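Local structure of long form salivary protein D7L1 (3DXL) at residues R147-Y153 with E268-Y274; F156-Y162 with E188-V193; I200-L206 with K243-Y247. The protein binds and sequesters host biogenic amines and eicosanoids such as leukotrienes in two separate pockets, blunting the vertebrate response to the bite of a female mosquito. One frame throughout, in Å; residues are numbered along the deposited sequence. Where two conformers were deposited one is given.

Contact 1: R147-Y153 with E268-Y274; sequences RQKKQSY and EVRSQIY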
loop_
_atom_site.group_PDB
_atom_site.type_symbol
_atom_site.label_atom_id
_atom_site.label_comp_id
_atom_site.label_asym_id
_atom_site.label_seq_id
_atom_site.Cartn_x
_atom_site.Cartn_y
_atom_site.Cartn_z
ATOM N N ARG A 147 1.709 -11.216 -0.410
ATOM C CA ARG A 147 0.261 -11.120 -0.406
ATOM C C ARG A 147 -0.226 -11.211 -1.864
ATOM O O ARG A 147 0.242 -10.475 -2.748
ATOM C CB ARG A 147 -0.185 -9.817 0.239
ATOM C CG ARG A 147 -1.677 -9.569 0.216
ATOM C CD ARG A 147 -2.096 -8.697 -0.960
ATOM N NE ARG A 147 -3.545 -8.515 -0.951
ATOM C CZ ARG A 147 -4.247 -8.026 -1.968
ATOM N NH1 ARG A 147 -5.563 -7.909 -1.855
ATOM N NH2 ARG A 147 -3.629 -7.629 -3.088
ATOM N N GLN A 148 -1.168 -12.111 -2.114
ATOM C CA GLN A 148 -1.686 -12.375 -3.458
ATOM C C GLN A 148 -2.876 -11.481 -3.753
ATOM O O GLN A 148 -3.516 -10.947 -2.842
ATOM C CB GLN A 148 -2.093 -13.845 -3.590
ATOM C CG GLN A 148 -0.944 -14.823 -3.474
ATOM C CD GLN A 148 -0.116 -14.923 -4.739
ATOM O OE1 GLN A 148 -0.633 -14.793 -5.854
ATOM N NE2 GLN A 148 1.173 -15.164 -4.573
ATOM N N LYS A 149 -3.181 -11.292 -5.031
ATOM C CA LYS A 149 -4.370 -10.530 -5.376
ATOM C C LYS A 149 -5.594 -11.167 -4.731
ATOM O O LYS A 149 -5.729 -12.391 -4.703
ATOM C CB LYS A 149 -4.531 -10.432 -6.895
ATOM C CG LYS A 149 -3.396 -9.659 -7.556
ATOM C CD LYS A 149 -3.576 -9.506 -9.057
ATOM C CE LYS A 149 -4.432 -8.304 -9.379
ATOM N NZ LYS A 149 -4.428 -8.067 -10.843
ATOM N N LYS A 150 -6.465 -10.319 -4.196
ATOM C CA LYS A 150 -7.721 -10.722 -3.557
ATOM C C LYS A 150 -7.522 -11.448 -2.215
ATOM O O LYS A 150 -8.462 -12.067 -1.692
ATOM C CB LYS A 150 -8.607 -11.546 -4.509
ATOM C CG LYS A 150 -8.893 -10.890 -5.867
ATOM C CD LYS A 150 -9.781 -9.648 -5.762
ATOM C CE LYS A 150 -11.222 -9.988 -5.359
ATOM N NZ LYS A 150 -11.935 -10.894 -6.316
ATOM N N GLN A 151 -6.322 -11.344 -1.644
ATOM C CA GLN A 151 -6.037 -11.965 -0.352
ATOM C C GLN A 151 -6.001 -10.915 0.761
ATOM O O GLN A 151 -5.318 -9.907 0.654
ATOM C CB GLN A 151 -4.717 -12.739 -0.398
ATOM C CG GLN A 151 -4.395 -13.440 0.918
ATOM C CD GLN A 151 -3.081 -14.192 0.890
ATOM O OE1 GLN A 151 -2.134 -13.807 0.196
ATOM N NE2 GLN A 151 -3.009 -15.265 1.682
ATOM N N SER A 152 -6.737 -11.154 1.843
ATOM C CA SER A 152 -6.587 -10.320 3.031
ATOM C C SER A 152 -5.114 -10.193 3.400
ATOM O O SER A 152 -4.412 -11.206 3.500
ATOM C CB SER A 152 -7.313 -10.978 4.191
ATOM O OG SER A 152 -6.944 -10.373 5.419
ATOM N N TYR A 153 -4.629 -8.973 3.618
ATOM C CA TYR A 153 -3.236 -8.832 4.019
ATOM C C TYR A 153 -2.995 -9.485 5.383
ATOM O O TYR A 153 -1.942 -10.063 5.639
ATOM C CB TYR A 153 -2.750 -7.370 4.017
ATOM C CG TYR A 153 -1.256 -7.298 3.769
ATOM C CD1 TYR A 153 -0.760 -6.984 2.504
ATOM C CD2 TYR A 153 -0.334 -7.603 4.776
ATOM C CE1 TYR A 153 0.602 -6.962 2.252
ATOM C CE2 TYR A 153 1.023 -7.589 4.544
ATOM C CZ TYR A 153 1.493 -7.270 3.272
ATOM O OH TYR A 153 2.846 -7.260 3.021
ATOM N N GLU A 268 -8.816 -4.344 7.443
ATOM C CA GLU A 268 -8.614 -5.738 7.043
ATOM C C GLU A 268 -9.557 -6.113 5.894
ATOM O O GLU A 268 -9.147 -6.764 4.927
ATOM C CB GLU A 268 -8.805 -6.693 8.227
ATOM C CG GLU A 268 -8.480 -8.167 7.906
ATOM C CD GLU A 268 -9.609 -8.942 7.211
ATOM O OE1 GLU A 268 -10.795 -8.644 7.461
ATOM O OE2 GLU A 268 -9.301 -9.861 6.416
ATOM N N VAL A 269 -10.819 -5.715 6.010
ATOM C CA VAL A 269 -11.811 -5.990 4.981
ATOM C C VAL A 269 -11.381 -5.379 3.646
ATOM O O VAL A 269 -11.386 -6.042 2.599
ATOM C CB VAL A 269 -13.208 -5.469 5.396
ATOM C CG1 VAL A 269 -14.191 -5.541 4.230
ATOM C CG2 VAL A 269 -13.746 -6.279 6.574
ATOM N N ARG A 270 -10.982 -4.111 3.675
ATOM C CA ARG A 270 -10.594 -3.422 2.453
ATOM C C ARG A 270 -9.280 -3.966 1.885
ATOM O O ARG A 270 -9.057 -3.894 0.666
ATOM C CB ARG A 270 -10.550 -1.913 2.683
ATOM C CG ARG A 270 -11.943 -1.345 2.926
ATOM C CD ARG A 270 -11.965 0.162 3.046
ATOM N NE ARG A 270 -11.419 0.577 4.333
ATOM C CZ ARG A 270 -10.214 1.119 4.505
ATOM N NH1 ARG A 270 -9.414 1.333 3.463
ATOM N NH2 ARG A 270 -9.800 1.444 5.726
ATOM N N SER A 271 -8.424 -4.541 2.734
ATOM C CA SER A 271 -7.159 -5.121 2.259
ATOM C C SER A 271 -7.386 -6.365 1.409
ATOM O O SER A 271 -6.485 -6.799 0.690
ATOM C CB SER A 271 -6.191 -5.449 3.401
ATOM O OG SER A 271 -6.519 -6.683 4.029
ATOM N N GLN A 272 -8.585 -6.940 1.487
ATOM C CA GLN A 272 -8.900 -8.120 0.690
ATOM C C GLN A 272 -9.051 -7.813 -0.793
ATOM O O GLN A 272 -8.930 -8.720 -1.616
ATOM C CB GLN A 272 -10.197 -8.760 1.177
ATOM C CG GLN A 272 -10.153 -9.224 2.627
ATOM C CD GLN A 272 -11.501 -9.668 3.166
ATOM O OE1 GLN A 272 -12.502 -9.689 2.453
ATOM N NE2 GLN A 272 -11.531 -10.007 4.449
ATOM N N ILE A 273 -9.351 -6.559 -1.129
ATOM C CA ILE A 273 -9.539 -6.146 -2.519
ATOM C C ILE A 273 -8.955 -4.747 -2.622
ATOM O O ILE A 273 -9.568 -3.779 -2.173
ATOM C CB ILE A 273 -11.044 -6.093 -2.925
ATOM C CG1 ILE A 273 -11.797 -7.375 -2.523
ATOM C CG2 ILE A 273 -11.178 -5.820 -4.427
ATOM C CD1 ILE A 273 -13.307 -7.263 -2.646
ATOM N N TYR A 274 -7.779 -4.623 -3.217
ATOM C CA TYR A 274 -7.140 -3.314 -3.247
ATOM C C TYR A 274 -7.998 -2.282 -3.990
ATOM O O TYR A 274 -8.054 -1.121 -3.586
ATOM C CB TYR A 274 -5.721 -3.406 -3.805
ATOM C CG TYR A 274 -4.683 -3.882 -2.801
ATOM C CD1 TYR A 274 -5.049 -4.521 -1.603
ATOM C CD2 TYR A 274 -3.328 -3.706 -3.058
ATOM C CE1 TYR A 274 -4.093 -4.944 -0.697
ATOM C CE2 TYR A 274 -2.364 -4.139 -2.170
ATOM C CZ TYR A 274 -2.757 -4.767 -0.979
ATOM O OH TYR A 274 -1.811 -5.199 -0.082
#
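The hydroxyl of S152 donates to E268, OG to OE2 at 2.6 Å, and the same carboxylate oxygen of E268 accepts NE2 of Q272 at 3.0 Å. The amide of Y153 donates to S271, N to OG at 3.0 Å. R147 reaches across weakly with NH1 to S271 O at 2.9 Å, and its NE holds Q151 O at 2.8 Å, across the type II turn Q148-Q151. S152 also caps E155 N at the start of helix 153-161; its bond to E268, with that of Y153 to S271, joins this helix to the C-terminal part of helix 257-271 in one odorant-binding-protein domain. E268 binds noradrenaline and K149 leukotriene E4, so the contact lies where the two domains meet. The R147 guanidinium lies flat on the Y274 ring in a cation-pi stack, CZ 3.7 Å from the ring centroid, with Y274 OH bonded to E7 of helix 6-20. Outermost, K150 CA makes a CH...O contact with Q272 O at 3.0 Å.

Contact 2: F156-Y162 with E188-V193; sequences FCENKYY and EHTDCV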
loop_
_atom_site.group_PDB
_atom_site.type_symbol
_atom_site.label_atom_id
_atom_site.label_comp_id
_atom_site.label_asym_id
_atom_site.label_seq_id
_atom_site.Cartn_x
_atom_site.Cartn_y
_atom_site.Cartn_z
ATOM N N PHE A 156 -2.521 -13.150 4.855
ATOM C CA PHE A 156 -1.177 -13.387 4.332
ATOM C C PHE A 156 -0.164 -13.505 5.478
ATOM O O PHE A 156 0.623 -14.452 5.516
ATOM C CB PHE A 156 -0.779 -12.280 3.340
ATOM C CG PHE A 156 0.717 -12.137 3.156
ATOM C CD1 PHE A 156 1.456 -13.110 2.481
ATOM C CD2 PHE A 156 1.386 -11.048 3.696
ATOM C CE1 PHE A 156 2.836 -12.986 2.366
ATOM C CE2 PHE A 156 2.768 -10.915 3.564
ATOM C CZ PHE A 156 3.489 -11.888 2.900
ATOM N N CYS A 157 -0.189 -12.548 6.405
ATOM C CA CYS A 157 0.744 -12.557 7.524
ATOM C C CYS A 157 0.476 -13.742 8.455
ATOM O O CYS A 157 1.408 -14.460 8.856
ATOM C CB CYS A 157 0.664 -11.248 8.301
ATOM S SG CYS A 157 1.191 -9.800 7.350
ATOM N N GLU A 158 -0.797 -13.953 8.784
ATOM C CA GLU A 158 -1.185 -15.069 9.655
ATOM C C GLU A 158 -0.660 -16.388 9.101
ATOM O O GLU A 158 -0.162 -17.229 9.855
ATOM C CB GLU A 158 -2.694 -15.170 9.733
ATOM C CG GLU A 158 -3.357 -14.101 10.551
ATOM C CD GLU A 158 -4.862 -14.235 10.545
ATOM O OE1 GLU A 158 -5.410 -14.943 9.681
ATOM O OE2 GLU A 158 -5.511 -13.633 11.417
ATOM N N ASN A 159 -0.785 -16.579 7.786
ATOM C CA ASN A 159 -0.389 -17.847 7.186
ATOM C C ASN A 159 1.120 -18.044 7.191
ATOM O O ASN A 159 1.594 -19.178 7.257
ATOM C CB ASN A 159 -0.956 -17.972 5.777
ATOM C CG ASN A 159 -2.464 -18.090 5.756
ATOM O OD1 ASN A 159 -3.106 -18.310 6.793
ATOM N ND2 ASN A 159 -3.047 -17.963 4.574
ATOM N N LYS A 160 1.868 -16.950 7.146
ATOM C CA LYS A 160 3.313 -16.998 7.214
ATOM C C LYS A 160 3.802 -17.359 8.615
ATOM O O LYS A 160 4.711 -18.173 8.777
ATOM C CB LYS A 160 3.862 -15.639 6.778
ATOM C CG LYS A 160 5.351 -15.500 6.721
ATOM C CD LYS A 160 5.719 -14.178 6.066
ATOM C CE LYS A 160 7.212 -13.941 6.119
ATOM N NZ LYS A 160 7.531 -12.582 5.617
ATOM N N TYR A 161 3.193 -16.761 9.637
ATOM C CA TYR A 161 3.719 -16.891 10.995
ATOM C C TYR A 161 3.005 -17.929 11.854
ATOM O O TYR A 161 3.602 -18.455 12.793
ATOM C CB TYR A 161 3.776 -15.523 11.684
ATOM C CG TYR A 161 4.726 -14.597 10.966
ATOM C CD1 TYR A 161 6.109 -14.761 11.083
ATOM C CD2 TYR A 161 4.254 -13.587 10.132
ATOM C CE1 TYR A 161 6.985 -13.938 10.403
ATOM C CE2 TYR A 161 5.137 -12.753 9.448
ATOM C CZ TYR A 161 6.494 -12.936 9.590
ATOM O OH TYR A 161 7.371 -12.108 8.912
ATOM N N TYR A 162 1.746 -18.211 11.526
ATOM C CA TYR A 162 0.912 -19.178 12.259
ATOM C C TYR A 162 0.272 -20.124 11.238
ATOM O O TYR A 162 -0.940 -20.119 11.058
ATOM C CB TYR A 162 -0.151 -18.441 13.104
ATOM C CG TYR A 162 0.470 -17.458 14.054
ATOM C CD1 TYR A 162 0.866 -17.859 15.332
ATOM C CD2 TYR A 162 0.703 -16.134 13.671
ATOM C CE1 TYR A 162 1.473 -16.972 16.198
ATOM C CE2 TYR A 162 1.313 -15.240 14.518
ATOM C CZ TYR A 162 1.694 -15.662 15.786
ATOM O OH TYR A 162 2.289 -14.767 16.624
ATOM N N GLU A 188 7.109 -10.118 15.056
ATOM C CA GLU A 188 7.404 -10.176 13.628
ATOM C C GLU A 188 6.121 -10.206 12.805
ATOM O O GLU A 188 6.012 -9.535 11.782
ATOM C CB GLU A 188 8.257 -11.398 13.305
ATOM C CG GLU A 188 8.994 -11.274 11.983
ATOM C CD GLU A 188 9.816 -12.502 11.626
ATOM O OE1 GLU A 188 10.129 -13.314 12.527
ATOM O OE2 GLU A 188 10.139 -12.652 10.427
ATOM N N HIS A 189 5.153 -11.000 13.241
ATOM C CA HIS A 189 3.856 -11.044 12.603
ATOM C C HIS A 189 3.204 -9.653 12.577
ATOM O O HIS A 189 2.657 -9.222 11.551
ATOM C CB HIS A 189 2.951 -12.059 13.316
ATOM C CG HIS A 189 1.508 -11.893 12.972
ATOM N ND1 HIS A 189 0.968 -12.335 11.783
ATOM C CD2 HIS A 189 0.511 -11.254 13.625
ATOM C CE1 HIS A 189 -0.311 -12.006 11.735
ATOM N NE2 HIS A 189 -0.614 -11.352 12.843
ATOM N N THR A 190 3.291 -8.937 13.693
ATOM C CA THR A 190 2.669 -7.629 13.799
ATOM C C THR A 190 3.406 -6.624 12.915
ATOM O O THR A 190 2.777 -5.750 12.328
ATOM C CB THR A 190 2.612 -7.183 15.268
ATOM O OG1 THR A 190 1.796 -8.112 16.011
ATOM C CG2 THR A 190 2.006 -5.820 15.407
ATOM N N ASP A 191 4.724 -6.770 12.795
ATOM C CA ASP A 191 5.487 -5.983 11.821
ATOM C C ASP A 191 4.978 -6.224 10.391
ATOM O O ASP A 191 4.798 -5.275 9.615
ATOM C CB ASP A 191 6.986 -6.288 11.948
ATOM C CG ASP A 191 7.846 -5.320 11.159
ATOM O OD1 ASP A 191 7.740 -4.094 11.383
ATOM O OD2 ASP A 191 8.613 -5.795 10.312
ATOM N N CYS A 192 4.735 -7.484 10.048
ATOM C CA CYS A 192 4.173 -7.842 8.736
ATOM C C CYS A 192 2.855 -7.117 8.489
ATOM O O CYS A 192 2.653 -6.527 7.420
ATOM C CB CYS A 192 3.986 -9.362 8.647
ATOM S SG CYS A 192 3.256 -10.016 7.111
ATOM N N VAL A 193 1.968 -7.126 9.481
ATOM C CA VAL A 193 0.646 -6.521 9.315
ATOM C C VAL A 193 0.733 -4.991 9.251
ATOM O O VAL A 193 0.173 -4.373 8.343
ATOM C CB VAL A 193 -0.325 -6.957 10.433
ATOM C CG1 VAL A 193 -1.643 -6.218 10.317
ATOM C CG2 VAL A 193 -0.554 -8.461 10.380
#
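Two helices of the C-terminal odorant-binding-protein domain, 153-161 and 184-196, run nearly antiparallel here and are stapled by a disulfide; the short axes approach to 9.2 Å at 155°. The covalent link joins C157 SG to C192 SG at 2.1 Å with chi3 of -83°, and both CA-to-CB bonds point toward the partner helix. Apolar packing surrounds it: C157 CB touches V193 CG2 at 3.7 Å, Y161 CE2 touches C192 CB at 3.7 Å, and F156 CE2 lies 3.7 Å from C192 SG, an oblique sulfur-aromatic contact. E158 CG comes to 3.9 Å from H189 CE1.

Aromatic contacts centre on H189. Its CA sits over the face of the Y161 ring, 4.0 Å from the centroid, as a CH-pi contact, while Y162 turns its edge to the imidazole face in a T-shaped pair, centroids 5.4 Å apart and planes at 81°. H189 is thus wedged between the two tyrosines, its ring directed into the space between the helices, where C157 CB approaches CE1 of H189 to 3.6 Å.

Two polar side chains, E158 and H189, bind noradrenaline; E158 forms a salt bridge with R176, another residue of that site, and H189 NE2 is hydrogen-bonded to a glycerol probably carried over from crystallisation. The disulfide joins the two helices that carry E158 and H189. Toward the exposed E188, Y161 OH lies 3.2 Å from E188 OE2.

Contact 3: I200-L206 with K243-Y247; sequences ITKDNQL and KSWHY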
loop_
_atom_site.group_PDB
_atom_site.type_symbol
_atom_site.label_atom_id
_atom_site.label_comp_id
_atom_site.label_asym_id
_atom_site.label_seq_id
_atom_site.Cartn_x
_atom_site.Cartn_y
_atom_site.Cartn_z
ATOM N N ILE A 200 3.236 1.563 9.362
ATOM C CA ILE A 200 4.677 1.653 9.567
ATOM C C ILE A 200 5.332 1.567 8.197
ATOM O O ILE A 200 4.960 0.727 7.380
ATOM C CB ILE A 200 5.196 0.497 10.476
ATOM C CG1 ILE A 200 4.512 0.528 11.854
ATOM C CG2 ILE A 200 6.721 0.515 10.607
ATOM C CD1 ILE A 200 4.946 1.656 12.787
ATOM N N THR A 201 6.284 2.463 7.947
ATOM C CA THR A 201 7.008 2.512 6.663
ATOM C C THR A 201 8.090 1.432 6.571
ATOM O O THR A 201 8.407 0.761 7.550
ATOM C CB THR A 201 7.681 3.893 6.465
ATOM O OG1 THR A 201 8.730 4.046 7.420
ATOM C CG2 THR A 201 6.671 5.023 6.614
ATOM N N LYS A 202 8.696 1.309 5.386
ATOM C CA LYS A 202 9.831 0.393 5.172
ATOM C C LYS A 202 11.022 0.616 6.126
ATOM O O LYS A 202 11.733 -0.333 6.464
ATOM C CB LYS A 202 10.299 0.444 3.709
ATOM C CG LYS A 202 10.981 1.753 3.303
ATOM C CD LYS A 202 11.590 1.677 1.906
ATOM C CE LYS A 202 12.457 2.892 1.616
ATOM N NZ LYS A 202 13.060 2.853 0.251
ATOM N N ASP A 203 11.224 1.866 6.545
ATOM C CA ASP A 203 12.291 2.225 7.483
ATOM C C ASP A 203 11.806 2.279 8.929
ATOM O O ASP A 203 12.363 3.007 9.757
ATOM C CB ASP A 203 12.922 3.561 7.083
ATOM C CG ASP A 203 13.554 3.521 5.707
ATOM O OD1 ASP A 203 14.429 2.655 5.468
ATOM O OD2 ASP A 203 13.181 4.364 4.867
ATOM N N ASN A 204 10.760 1.506 9.222
ATOM C CA ASN A 204 10.230 1.368 10.575
ATOM C C ASN A 204 9.778 2.686 11.201
ATOM O O ASN A 204 9.939 2.878 12.398
ATOM C CB ASN A 204 11.230 0.635 11.491
ATOM C CG ASN A 204 11.591 -0.747 10.978
ATOM O OD1 ASN A 204 10.742 -1.630 10.904
ATOM N ND2 ASN A 204 12.859 -0.939 10.624
ATOM N N GLN A 205 9.193 3.578 10.403
ATOM C CA GLN A 205 8.649 4.828 10.949
ATOM C C GLN A 205 7.124 4.833 10.962
ATOM O O GLN A 205 6.478 4.340 10.035
ATOM C CB GLN A 205 9.174 6.060 10.194
ATOM C CG GLN A 205 10.712 6.186 10.110
ATOM C CD GLN A 205 11.415 6.312 11.463
ATOM O OE1 GLN A 205 10.822 6.726 12.461
ATOM N NE2 GLN A 205 12.694 5.957 11.491
ATOM N N LEU A 206 6.556 5.399 12.022
ATOM C CA LEU A 206 5.115 5.580 12.119
ATOM C C LEU A 206 4.607 6.525 11.031
ATOM O O LEU A 206 5.188 7.595 10.819
ATOM C CB LEU A 206 4.751 6.152 13.492
ATOM C CG LEU A 206 3.273 6.465 13.733
ATOM C CD1 LEU A 206 2.456 5.180 13.793
ATOM C CD2 LEU A 206 3.117 7.285 15.001
ATOM N N LYS A 243 9.174 -1.658 16.638
ATOM C CA LYS A 243 8.360 -0.458 16.528
ATOM C C LYS A 243 6.920 -0.755 16.101
ATOM O O LYS A 243 5.996 -0.192 16.691
ATOM C CB LYS A 243 9.044 0.606 15.661
ATOM C CG LYS A 243 10.286 1.198 16.341
ATOM C CD LYS A 243 11.113 2.080 15.422
ATOM C CE LYS A 243 10.540 3.470 15.331
ATOM N NZ LYS A 243 11.207 4.273 14.278
ATOM N N SER A 244 6.727 -1.642 15.118
ATOM C CA SER A 244 5.369 -2.030 14.694
ATOM C C SER A 244 4.558 -2.560 15.872
ATOM O O SER A 244 3.439 -2.111 16.135
ATOM C CB SER A 244 5.408 -3.096 13.599
ATOM O OG SER A 244 5.819 -2.544 12.360
ATOM N N TRP A 245 5.145 -3.516 16.585
ATOM C CA TRP A 245 4.489 -4.114 17.742
ATOM C C TRP A 245 4.208 -3.070 18.827
ATOM O O TRP A 245 3.124 -3.055 19.415
ATOM C CB TRP A 245 5.355 -5.251 18.273
ATOM C CG TRP A 245 4.839 -5.879 19.540
ATOM C CD1 TRP A 245 3.889 -6.859 19.647
ATOM C CD2 TRP A 245 5.260 -5.576 20.879
ATOM N NE1 TRP A 245 3.696 -7.185 20.977
ATOM C CE2 TRP A 245 4.512 -6.406 21.751
ATOM C CE3 TRP A 245 6.184 -4.678 21.431
ATOM C CZ2 TRP A 245 4.679 -6.380 23.145
ATOM C CZ3 TRP A 245 6.337 -4.643 22.818
ATOM C CH2 TRP A 245 5.590 -5.493 23.656
ATOM N N HIS A 246 5.176 -2.194 19.081
ATOM C CA HIS A 246 4.981 -1.127 20.051
ATOM C C HIS A 246 3.736 -0.296 19.766
ATOM O O HIS A 246 2.933 -0.036 20.666
ATOM C CB HIS A 246 6.200 -0.211 20.116
ATOM C CG HIS A 246 5.968 1.035 20.910
ATOM N ND1 HIS A 246 5.983 1.053 22.289
ATOM C CD2 HIS A 246 5.714 2.307 20.517
ATOM C CE1 HIS A 246 5.751 2.283 22.711
ATOM N NE2 HIS A 246 5.580 3.062 21.656
ATOM N N TYR A 247 3.585 0.149 18.517
ATOM C CA TYR A 247 2.449 0.988 18.192
ATOM C C TYR A 247 1.139 0.218 18.226
ATOM O O TYR A 247 0.123 0.746 18.690
ATOM C CB TYR A 247 2.664 1.702 16.854
ATOM C CG TYR A 247 3.589 2.889 16.994
ATOM C CD1 TYR A 247 3.150 4.064 17.594
ATOM C CD2 TYR A 247 4.905 2.827 16.551
ATOM C CE1 TYR A 247 3.992 5.151 17.737
ATOM C CE2 TYR A 247 5.760 3.925 16.688
ATOM C CZ TYR A 247 5.292 5.070 17.283
ATOM O OH TYR A 247 6.118 6.156 17.422
#
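K243, in the first turn of helix 243-253, reaches into the 200-206 loop of the same C-terminal odorant-binding-protein domain: its NZ donates to N204 O at 2.7 Å and, weakly, to Q205 OE1 at 3.1 Å. N204 ends the type I turn T201-N204, closed by N204 N to T201 O at 3.0 Å and flanked by a further bond, T201 N to Q205 O at 2.8 Å, so that I200 and L206 are brought round to the same helix. S244 follows, its OG 3.4 Å from I200 CG1 and hydrogen-bonded to D191. One turn on, Y247 packs against both ends of the loop: I200 CD1 is 3.9 Å from CD2 of Y247, and L206 CD1 stands over the ring face in a CH-pi contact, 4.1 Å from the centroid. Y247 OH bonds to E236. The loop links helix 184-196 to helix 208-217, I200 leaning on M194 of the former, while L206 and Y247 also meet L229 of helix 223-234.

In the fold
Contacts 2 and 3 lie in the C-terminal, amine-binding domain; contact 1 lies at its border with the N-terminal, lipid-binding domain. Contact 1 brackets the others: its segments are 115 residues apart, and contacts 2 and 3 follow one another in series inside that loop. Contacts 1 and 2, with centres about 14 Å apart, share helix 153-161 and touch directly, Y153 and R147 packing on residues of contact 2. Contacts 2 and 3, also about 14 Å between centres, are joined by D191 and S244, tying helix 184-196 to helix 243-253. Contacts 1 and 3 are about 20 Å apart between centres and do not touch. Contacts 1 and 2 supply noradrenaline-binding residues from three helices, 153-161, 184-196 and 257-271.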